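Local coordinates for protein angiotensin-converting enzyme (Anopheles gambiae, PDB 6S1Y) that probably acts as a zinc-dependent peptidase of the angiotensin-converting enzyme family, with a gamma-polyglutamic acid fragment bound here at its metal centre, at residues A[301-306]-A[361-366]; A[289-294]-A[308-313]; A[354-359]-A[390-395]. All coordinates share one frame; numbering follows the deposited sequence.

Contact 1 (A[301-306]-A[361-366]); sequences NMTKLP and HIQYYL. With ZN (zinc ion), chain G; NAG (2-acetamido-2-deoxy-beta-D-glucopyranose), chain C; KSN ((2~{S})-2-[[(4~{S})-4-azanyl-5-oxidanyl-5-oxidanylidene-pentanoyl]amino]pentanedioic acid), chain H.
L305 and I362 meet methyl to methyl at the buried heart of this contact, L305 CD2 lying 3.6 Å from I362 CG2 where the two side chains cross at about a right angle. One turn along helix 349-368, L366 widens the apolar patch. Its CD1 reaches P306 CD at 3.9 Å, leucine and proline tip to tip, and on another side approaches T303 CG2 at 4.0 Å. V339 of strand 339-342 touches both P306 and I362.

Farther out the chemistry turns polar. Q363 starts with CG anti to its backbone N (chi1 -178°), bends at chi2, and presents its carboxamide to the backbone of T303. NE2 of Q363 donates to T303 O over 2.9 Å in a nearly straight bond (168°), on a lone pair of the T303 carbonyl, with that oxygen in the amide plane of Q363. In return T303 N donates to Q363 OE1 at 3.0 Å, more bent (146°) and tilted from the carbonyl plane. That oxygen also accepts from Q367 NE2. M302 curls over the aliphatic part, its CE 3.6 Å from Q363 CG.

Because the amide gives one bond and receives another from a single residue, its flip is fixed: an irregular loop that carries the glycosylated N301 is tied by its main chain to the helix whose H361 binds zinc.

Contact 2 (A[289-294]-A[308-313]); sequences MFQMGD and TFWDKS
W310 and F290 form the closer-packed part of this contact, the far corner of the indole, CH2, standing 3.8 Å from F290 CB. The two helix segments are nearly antiparallel, at 165°, yet their axes come no nearer than 13.0 Å, and aromatic side chains span the gap. W310 does most of this. Its CG lies anti to its own carbonyl carbon (chi1 -62°), and the six-membered ring reaches helix 286-299 at the backbone of Q291, whose N lies in the indole plane at its edge. F309 follows on the inner side, its CZ 4.2 Å from F290 CD2. Within the short helix the two aromatics also support each other, F309 CD1 sitting 3.9 Å above the centre of one face of the W310 ring. S313 OG lies over a face of F309, toward the rim, and donates to F309 O at 2.7 Å. I341 of strand 339-342 packs against both phenylalanines.

The outer side is looser and wetter. Q291, exposed, offers only the aliphatic part of its chain, with CG 3.9 Å from W310 CH2 and its amide plane turned 64° from the ring. No direct hydrogen bond joins the helices here. Instead one water accepts from W310 NE1 at 2.9 Å and donates to D294 OD2 at 2.6 Å, while the other carboxylate oxygen, OD1, accepts a hydrogen bond from the backbone N of L305.

Such an arrangement is a helix-loop-helix hairpin, its two well-separated helices bridged by aromatic side chains, set within the largely helical angiotensin-converting enzyme fold and resting on strand 339-342 and the zinc-binding helix 349-368.

Contact 3 (A[354-359]-A[390-395]); sequences VVHHEL and VLSLSV. With ZN (zinc ion), chain G; KSN ((2~{S})-2-[[(4~{S})-4-azanyl-5-oxidanyl-5-oxidanylidene-pentanoyl]amino]pentanedioic acid), chain H.
H356 carries nearly all of this contact from its side, set against S392, V395 and, more loosely, L391 of the facing helix. With CG anti to the carbonyl carbon (chi1 -73°), the imidazole projects toward helix 381-395 and meets V395 tip to tip, NE2 lying 3.6 Å from V395 CG2. Nearer the backbone, S392 OG approaches H356 CB at 3.4 Å, a van der Waals approach to carbon; the hydroxyl makes a weak hydrogen bond to G388 O. L391 CB stands farther off, 4.3 Å from H356 CD2. No hydrogen bond joins the two segments, and the ring is held instead from its own helix: ND1 of H356 bonds to F352 O, and the rings of H356 and F352 meet edge to face.

The segments run at 147° to each other with axes 8.9 Å apart, and they belong to the two helices of a gluzincin-type zinc site. H357, E358 and H361 supply the HExxH motif on helix 349-368, and E385 on helix 381-395 adds the third protein ligand.

H357 points the other way from H356. Its CG lies anti to the backbone N (chi1 174°), and NE2 binds the zinc at 2.0 Å, while the ligand's carboxylate binds the same metal closely through O15 and at longer range through O14. The carboxylate of E358 faces the ligand, whose N06 makes a weak hydrogen bond of 3.2 Å to E358 OE2. In the second shell, D389 from the facing helix bonds through OD1 to H357 ND1, positioning the imidazole from behind.

Contacts 1 and 3 share helix 349-368 and together supply both zinc-binding histidines, H361 in contact 1 and H357 in contact 3; their centres are 13 Å apart. L305 joins them, its CD1 3.6 Å from L359 CD2. Contact 2 binds neither zinc nor ligand: the nearest atoms of the F290 side chain are about 12 Å from the metal and about 11 Å from the ligand. It nevertheless rests on the same helix, F290 CD2 packing 3.8 Å from V355 CG1 of contact 3. Toward contact 1, F309 CE2 lies 4.2 Å from I362 CG1, and L305 CD1 packs 3.9 Å from W310 CZ2.

Contact 1 (A[301-306]-A[361-366])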
# COMPACT_ATOMS: atom_id res chain seq x y z
N ASN A 301 18.54 -12.70 -11.12
CA ASN A 301 18.71 -12.46 -12.55
C ASN A 301 17.70 -11.44 -13.06
O ASN A 301 17.15 -11.58 -14.16
CB ASN A 301 18.61 -13.74 -13.36
CG ASN A 301 19.23 -13.61 -14.76
OD1 ASN A 301 20.30 -13.02 -14.91
ND2 ASN A 301 18.54 -14.14 -15.77
N MET A 302 17.46 -10.41 -12.27
CA MET A 302 16.55 -9.32 -12.62
C MET A 302 17.37 -8.04 -12.74
O MET A 302 18.53 -8.00 -12.35
CB MET A 302 15.43 -9.20 -11.57
CG MET A 302 14.52 -10.46 -11.51
SD MET A 302 13.09 -10.41 -10.35
CE MET A 302 11.98 -9.33 -11.24
N THR A 303 16.74 -6.99 -13.25
CA THR A 303 17.49 -5.83 -13.71
C THR A 303 18.11 -5.07 -12.55
O THR A 303 17.43 -4.73 -11.58
CB THR A 303 16.59 -4.89 -14.50
OG1 THR A 303 16.05 -5.59 -15.63
CG2 THR A 303 17.37 -3.66 -14.97
N LYS A 304 19.41 -4.79 -12.66
CA LYS A 304 20.11 -3.92 -11.73
C LYS A 304 19.63 -2.48 -11.88
O LYS A 304 19.24 -2.05 -12.96
CB LYS A 304 21.62 -3.98 -12.00
CG LYS A 304 22.50 -3.22 -11.02
CD LYS A 304 23.77 -2.69 -11.68
CE LYS A 304 25.02 -3.07 -10.90
NZ LYS A 304 24.90 -2.85 -9.42
N LEU A 305 19.66 -1.73 -10.78
CA LEU A 305 19.16 -0.36 -10.83
C LEU A 305 20.06 0.48 -11.73
O LEU A 305 21.28 0.47 -11.56
CB LEU A 305 19.11 0.26 -9.42
CG LEU A 305 18.06 -0.30 -8.46
CD1 LEU A 305 18.24 0.27 -7.07
CD2 LEU A 305 16.65 0.01 -8.96
N PRO A 306 19.50 1.23 -12.68
CA PRO A 306 20.33 2.13 -13.50
C PRO A 306 20.89 3.28 -12.69
O PRO A 306 20.40 3.63 -11.61
CB PRO A 306 19.35 2.65 -14.57
CG PRO A 306 17.97 2.59 -13.86
CD PRO A 306 18.05 1.37 -12.97
N HIS A 361 8.26 -1.82 -7.04
CA HIS A 361 7.67 -0.92 -8.04
C HIS A 361 8.70 -0.58 -9.12
O HIS A 361 8.43 -0.70 -10.32
CB HIS A 361 7.18 0.38 -7.37
CG HIS A 361 5.90 0.25 -6.58
ND1 HIS A 361 4.76 -0.32 -7.08
CD2 HIS A 361 5.58 0.71 -5.34
CE1 HIS A 361 3.79 -0.24 -6.18
NE2 HIS A 361 4.26 0.37 -5.12
N ILE A 362 9.91 -0.16 -8.71
CA ILE A 362 10.95 0.20 -9.67
C ILE A 362 11.23 -0.97 -10.61
O ILE A 362 11.23 -0.81 -11.83
CB ILE A 362 12.23 0.65 -8.95
CG1 ILE A 362 12.00 1.92 -8.14
CG2 ILE A 362 13.35 0.86 -9.97
CD1 ILE A 362 11.64 3.13 -8.96
N GLN A 363 11.47 -2.16 -10.05
CA GLN A 363 11.76 -3.33 -10.87
C GLN A 363 10.64 -3.58 -11.87
O GLN A 363 10.89 -3.96 -13.01
CB GLN A 363 11.97 -4.55 -9.98
CG GLN A 363 12.33 -5.81 -10.75
CD GLN A 363 13.69 -5.72 -11.43
OE1 GLN A 363 13.88 -6.25 -12.53
NE2 GLN A 363 14.65 -5.05 -10.78
N TYR A 364 9.39 -3.41 -11.45
CA TYR A 364 8.29 -3.61 -12.38
C TYR A 364 8.40 -2.61 -13.53
O TYR A 364 8.32 -2.99 -14.70
CB TYR A 364 6.97 -3.48 -11.63
CG TYR A 364 5.78 -4.30 -12.12
CD1 TYR A 364 5.73 -4.84 -13.40
CD2 TYR A 364 4.68 -4.50 -11.28
CE1 TYR A 364 4.60 -5.57 -13.83
CE2 TYR A 364 3.57 -5.23 -11.68
CZ TYR A 364 3.52 -5.76 -12.95
OH TYR A 364 2.38 -6.48 -13.31
N TYR A 365 8.63 -1.33 -13.19
CA TYR A 365 8.87 -0.32 -14.21
C TYR A 365 9.94 -0.80 -15.20
O TYR A 365 9.72 -0.77 -16.42
CB TYR A 365 9.31 1.00 -13.56
CG TYR A 365 8.31 1.68 -12.61
CD1 TYR A 365 6.94 1.45 -12.69
CD2 TYR A 365 8.76 2.56 -11.62
CE1 TYR A 365 6.05 2.07 -11.83
CE2 TYR A 365 7.88 3.19 -10.76
CZ TYR A 365 6.53 2.95 -10.86
OH TYR A 365 5.67 3.58 -9.99
N LEU A 366 11.09 -1.25 -14.69
CA LEU A 366 12.19 -1.64 -15.56
C LEU A 366 11.81 -2.83 -16.43
O LEU A 366 12.23 -2.90 -17.59
CB LEU A 366 13.44 -1.95 -14.75
CG LEU A 366 14.01 -0.72 -14.04
CD1 LEU A 366 15.05 -1.12 -13.01
CD2 LEU A 366 14.63 0.29 -15.04
ZN ZN G . 3.25 0.53 -3.39
C1 NAG C . 19.00 -14.12 -17.14
C2 NAG C . 19.18 -15.57 -17.59
C3 NAG C . 19.58 -15.64 -19.06
C4 NAG C . 18.62 -14.84 -19.94
C5 NAG C . 18.48 -13.42 -19.39
C6 NAG C . 17.43 -12.60 -20.10
C7 NAG C . 19.87 -17.27 -15.95
C8 NAG C . 21.01 -17.82 -15.15
N2 NAG C . 20.17 -16.24 -16.76
O3 NAG C . 19.57 -17.01 -19.46
O4 NAG C . 19.10 -14.81 -21.29
O5 NAG C . 18.08 -13.47 -18.01
O6 NAG C . 17.32 -11.30 -19.54
O7 NAG C . 18.74 -17.73 -15.87
C10 KSN H . 1.62 6.76 -4.47
C13 KSN H . 3.18 2.87 -2.45
C17 KSN H . 0.73 2.34 3.59
C02 KSN H . 1.45 1.23 2.80
C03 KSN H . 1.91 1.62 1.39
C04 KSN H . 2.07 3.10 1.09
C05 KSN H . 3.50 3.54 0.68
C07 KSN H . 2.81 4.19 -1.73
C08 KSN H . 2.88 5.42 -2.63
C09 KSN H . 1.80 5.42 -3.73
N01 KSN H . 0.58 0.05 2.68
N06 KSN H . 3.80 4.10 -0.65
O11 KSN H . 2.04 7.83 -3.94
O12 KSN H . 1.03 6.81 -5.60
O14 KSN H . 4.39 2.55 -2.52
O15 KSN H . 2.31 2.11 -2.92
O16 KSN H . 4.38 3.48 1.48
O18 KSN H . 1.45 3.14 4.26
O19 KSN H . -0.52 2.49 3.63

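Contact 2 (A[289-294]-A[308-313])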
# COMPACT_ATOMS: atom_id res chain seq x y z
N MET A 289 20.90 0.40 2.55
CA MET A 289 19.65 -0.37 2.55
C MET A 289 19.15 -0.59 1.13
O MET A 289 18.72 -1.71 0.79
CB MET A 289 18.59 0.36 3.39
CG MET A 289 18.86 0.32 4.88
SD MET A 289 18.01 1.62 5.79
CE MET A 289 16.31 1.01 5.76
N PHE A 290 19.20 0.44 0.29
CA PHE A 290 18.79 0.27 -1.11
C PHE A 290 19.77 -0.61 -1.88
O PHE A 290 19.35 -1.38 -2.76
CB PHE A 290 18.65 1.63 -1.77
CG PHE A 290 17.40 2.38 -1.36
CD1 PHE A 290 17.40 3.18 -0.24
CD2 PHE A 290 16.24 2.26 -2.09
CE1 PHE A 290 16.27 3.85 0.16
CE2 PHE A 290 15.10 2.92 -1.70
CZ PHE A 290 15.11 3.73 -0.58
N GLN A 291 21.05 -0.54 -1.56
CA GLN A 291 22.03 -1.42 -2.19
C GLN A 291 21.69 -2.88 -1.93
O GLN A 291 21.74 -3.71 -2.84
CB GLN A 291 23.43 -1.08 -1.68
CG GLN A 291 24.05 0.12 -2.37
CD GLN A 291 25.32 0.63 -1.70
OE1 GLN A 291 25.50 0.50 -0.48
NE2 GLN A 291 26.20 1.24 -2.49
N MET A 292 21.29 -3.20 -0.70
CA MET A 292 20.93 -4.59 -0.42
C MET A 292 19.65 -5.01 -1.13
O MET A 292 19.54 -6.17 -1.53
CB MET A 292 20.80 -4.78 1.08
CG MET A 292 22.17 -4.79 1.72
SD MET A 292 22.05 -4.86 3.50
CE MET A 292 21.44 -6.54 3.68
N GLY A 293 18.69 -4.11 -1.33
CA GLY A 293 17.52 -4.47 -2.11
C GLY A 293 17.84 -4.64 -3.58
O GLY A 293 17.27 -5.50 -4.26
N ASP A 294 18.76 -3.81 -4.10
CA ASP A 294 19.29 -4.00 -5.45
C ASP A 294 19.93 -5.38 -5.59
O ASP A 294 19.67 -6.11 -6.55
CB ASP A 294 20.31 -2.89 -5.76
CG ASP A 294 20.63 -2.76 -7.25
OD1 ASP A 294 19.90 -3.33 -8.09
OD2 ASP A 294 21.62 -2.06 -7.58
N THR A 308 20.79 6.44 -13.42
CA THR A 308 19.79 7.50 -13.28
C THR A 308 19.03 7.38 -11.95
O THR A 308 18.77 8.39 -11.27
CB THR A 308 18.81 7.45 -14.46
OG1 THR A 308 19.53 7.67 -15.68
CG2 THR A 308 17.74 8.51 -14.33
N PHE A 309 18.72 6.15 -11.53
CA PHE A 309 18.03 5.97 -10.27
C PHE A 309 18.82 6.57 -9.10
O PHE A 309 18.24 7.25 -8.24
CB PHE A 309 17.78 4.48 -10.00
CG PHE A 309 17.29 4.22 -8.61
CD1 PHE A 309 18.18 4.07 -7.57
CD2 PHE A 309 15.93 4.19 -8.34
CE1 PHE A 309 17.73 3.86 -6.27
CE2 PHE A 309 15.46 3.97 -7.05
CZ PHE A 309 16.36 3.81 -6.02
N TRP A 310 20.13 6.28 -9.03
CA TRP A 310 20.95 6.79 -7.94
C TRP A 310 21.16 8.30 -8.04
O TRP A 310 21.29 8.97 -7.01
CB TRP A 310 22.31 6.08 -7.91
CG TRP A 310 22.21 4.61 -7.65
CD1 TRP A 310 22.36 3.60 -8.56
CD2 TRP A 310 21.91 3.98 -6.41
NE1 TRP A 310 22.19 2.38 -7.96
CE2 TRP A 310 21.90 2.59 -6.63
CE3 TRP A 310 21.63 4.46 -5.12
CZ2 TRP A 310 21.62 1.67 -5.62
CZ3 TRP A 310 21.38 3.55 -4.12
CH2 TRP A 310 21.37 2.17 -4.37
N ASP A 311 21.21 8.85 -9.26
CA ASP A 311 21.50 10.28 -9.42
C ASP A 311 20.33 11.12 -8.94
O ASP A 311 20.52 12.11 -8.23
CB ASP A 311 21.79 10.64 -10.87
CG ASP A 311 23.08 10.04 -11.40
OD1 ASP A 311 24.02 9.78 -10.60
OD2 ASP A 311 23.12 9.83 -12.65
N LYS A 312 19.12 10.75 -9.35
CA LYS A 312 17.94 11.60 -9.23
C LYS A 312 16.98 11.18 -8.12
O LYS A 312 16.04 11.93 -7.83
CB LYS A 312 17.20 11.62 -10.58
CG LYS A 312 18.05 12.18 -11.73
CD LYS A 312 17.32 12.08 -13.06
CE LYS A 312 18.15 12.71 -14.19
NZ LYS A 312 17.57 12.44 -15.56
N SER A 313 17.18 10.03 -7.48
CA SER A 313 16.32 9.62 -6.38
C SER A 313 16.59 10.43 -5.12
O SER A 313 17.67 10.98 -4.92
CB SER A 313 16.49 8.14 -6.06
OG SER A 313 15.86 7.33 -7.06
O HOH W 1 22.51 -0.18 -9.22

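Contact 3 (A[354-359]-A[390-395])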
# COMPACT_ATOMS: atom_id res chain seq x y z
N VAL A 354 9.91 -1.29 3.70
CA VAL A 354 9.41 -0.28 2.77
C VAL A 354 10.37 -0.15 1.59
O VAL A 354 9.94 -0.07 0.43
CB VAL A 354 9.20 1.07 3.48
CG1 VAL A 354 8.90 2.15 2.47
CG2 VAL A 354 8.06 0.98 4.52
N VAL A 355 11.68 -0.15 1.86
CA VAL A 355 12.67 -0.09 0.78
C VAL A 355 12.36 -1.13 -0.28
O VAL A 355 12.23 -0.83 -1.47
CB VAL A 355 14.09 -0.25 1.35
CG1 VAL A 355 15.12 -0.50 0.25
CG2 VAL A 355 14.47 1.01 2.14
N HIS A 356 12.18 -2.38 0.16
CA HIS A 356 11.87 -3.46 -0.78
C HIS A 356 10.54 -3.24 -1.48
O HIS A 356 10.43 -3.48 -2.69
CB HIS A 356 11.86 -4.80 -0.05
CG HIS A 356 13.22 -5.28 0.33
ND1 HIS A 356 13.88 -4.83 1.45
CD2 HIS A 356 14.06 -6.15 -0.28
CE1 HIS A 356 15.07 -5.41 1.52
NE2 HIS A 356 15.20 -6.21 0.48
N HIS A 357 9.50 -2.83 -0.75
CA HIS A 357 8.21 -2.55 -1.39
C HIS A 357 8.41 -1.60 -2.57
O HIS A 357 7.93 -1.85 -3.68
CB HIS A 357 7.22 -1.95 -0.38
CG HIS A 357 5.92 -1.51 -1.00
ND1 HIS A 357 4.83 -2.35 -1.14
CD2 HIS A 357 5.54 -0.32 -1.52
CE1 HIS A 357 3.85 -1.69 -1.73
NE2 HIS A 357 4.25 -0.45 -1.96
N GLU A 358 9.10 -0.48 -2.32
CA GLU A 358 9.30 0.53 -3.36
C GLU A 358 10.20 0.01 -4.49
O GLU A 358 9.91 0.25 -5.67
CB GLU A 358 9.89 1.79 -2.72
CG GLU A 358 9.03 2.42 -1.64
CD GLU A 358 7.64 2.81 -2.12
OE1 GLU A 358 7.47 3.04 -3.34
OE2 GLU A 358 6.70 2.87 -1.29
N LEU A 359 11.26 -0.73 -4.16
CA LEU A 359 12.14 -1.24 -5.21
C LEU A 359 11.42 -2.26 -6.06
O LEU A 359 11.83 -2.50 -7.20
CB LEU A 359 13.40 -1.89 -4.63
CG LEU A 359 14.49 -0.96 -4.11
CD1 LEU A 359 15.57 -1.72 -3.33
CD2 LEU A 359 15.13 -0.17 -5.27
N VAL A 390 6.68 -9.57 -1.97
CA VAL A 390 7.14 -10.95 -2.13
C VAL A 390 8.59 -11.08 -1.69
O VAL A 390 8.95 -11.99 -0.94
CB VAL A 390 6.94 -11.43 -3.58
CG1 VAL A 390 7.70 -12.73 -3.81
CG2 VAL A 390 5.44 -11.61 -3.87
N LEU A 391 9.45 -10.15 -2.12
CA LEU A 391 10.81 -10.17 -1.62
C LEU A 391 10.83 -10.02 -0.11
O LEU A 391 11.58 -10.71 0.58
CB LEU A 391 11.67 -9.07 -2.27
CG LEU A 391 11.90 -9.09 -3.78
CD1 LEU A 391 13.25 -8.46 -4.14
CD2 LEU A 391 11.77 -10.46 -4.34
N SER A 392 10.03 -9.09 0.43
CA SER A 392 10.05 -8.86 1.87
C SER A 392 9.67 -10.11 2.64
O SER A 392 10.16 -10.32 3.76
CB SER A 392 9.10 -7.72 2.25
OG SER A 392 9.63 -6.48 1.84
N LEU A 393 8.79 -10.96 2.08
CA LEU A 393 8.49 -12.24 2.72
C LEU A 393 9.74 -13.10 2.89
O LEU A 393 9.92 -13.74 3.93
CB LEU A 393 7.41 -12.99 1.94
CG LEU A 393 5.98 -12.46 2.14
CD1 LEU A 393 4.98 -13.16 1.22
CD2 LEU A 393 5.52 -12.64 3.57
N SER A 394 10.61 -13.15 1.87
CA SER A 394 11.85 -13.92 2.01
C SER A 394 12.80 -13.23 2.97
O SER A 394 13.41 -13.89 3.83
CB SER A 394 12.53 -14.11 0.64
OG SER A 394 11.87 -15.07 -0.17
N VAL A 395 12.94 -11.90 2.85
CA VAL A 395 13.88 -11.16 3.67
C VAL A 395 13.54 -11.29 5.14
O VAL A 395 14.42 -11.18 6.01
CB VAL A 395 13.90 -9.67 3.27
CG1 VAL A 395 14.66 -8.89 4.31
CG2 VAL A 395 14.52 -9.47 1.92
ZN ZN G . 3.25 0.53 -3.39
C10 KSN H . 1.62 6.76 -4.47
C13 KSN H . 3.18 2.87 -2.45
C17 KSN H . 0.73 2.34 3.59
C02 KSN H . 1.45 1.23 2.80
C03 KSN H . 1.91 1.62 1.39
C04 KSN H . 2.07 3.10 1.09
C05 KSN H . 3.50 3.54 0.68
C07 KSN H . 2.81 4.19 -1.73
C08 KSN H . 2.88 5.42 -2.63
C09 KSN H . 1.80 5.42 -3.73
N01 KSN H . 0.58 0.05 2.68
N06 KSN H . 3.80 4.10 -0.65
O11 KSN H . 2.04 7.83 -3.94
O12 KSN H . 1.03 6.81 -5.60
O14 KSN H . 4.39 2.55 -2.52
O15 KSN H . 2.31 2.11 -2.92
O16 KSN H . 4.38 3.48 1.48
O18 KSN H . 1.45 3.14 4.26
O19 KSN H . -0.52 2.49 3.63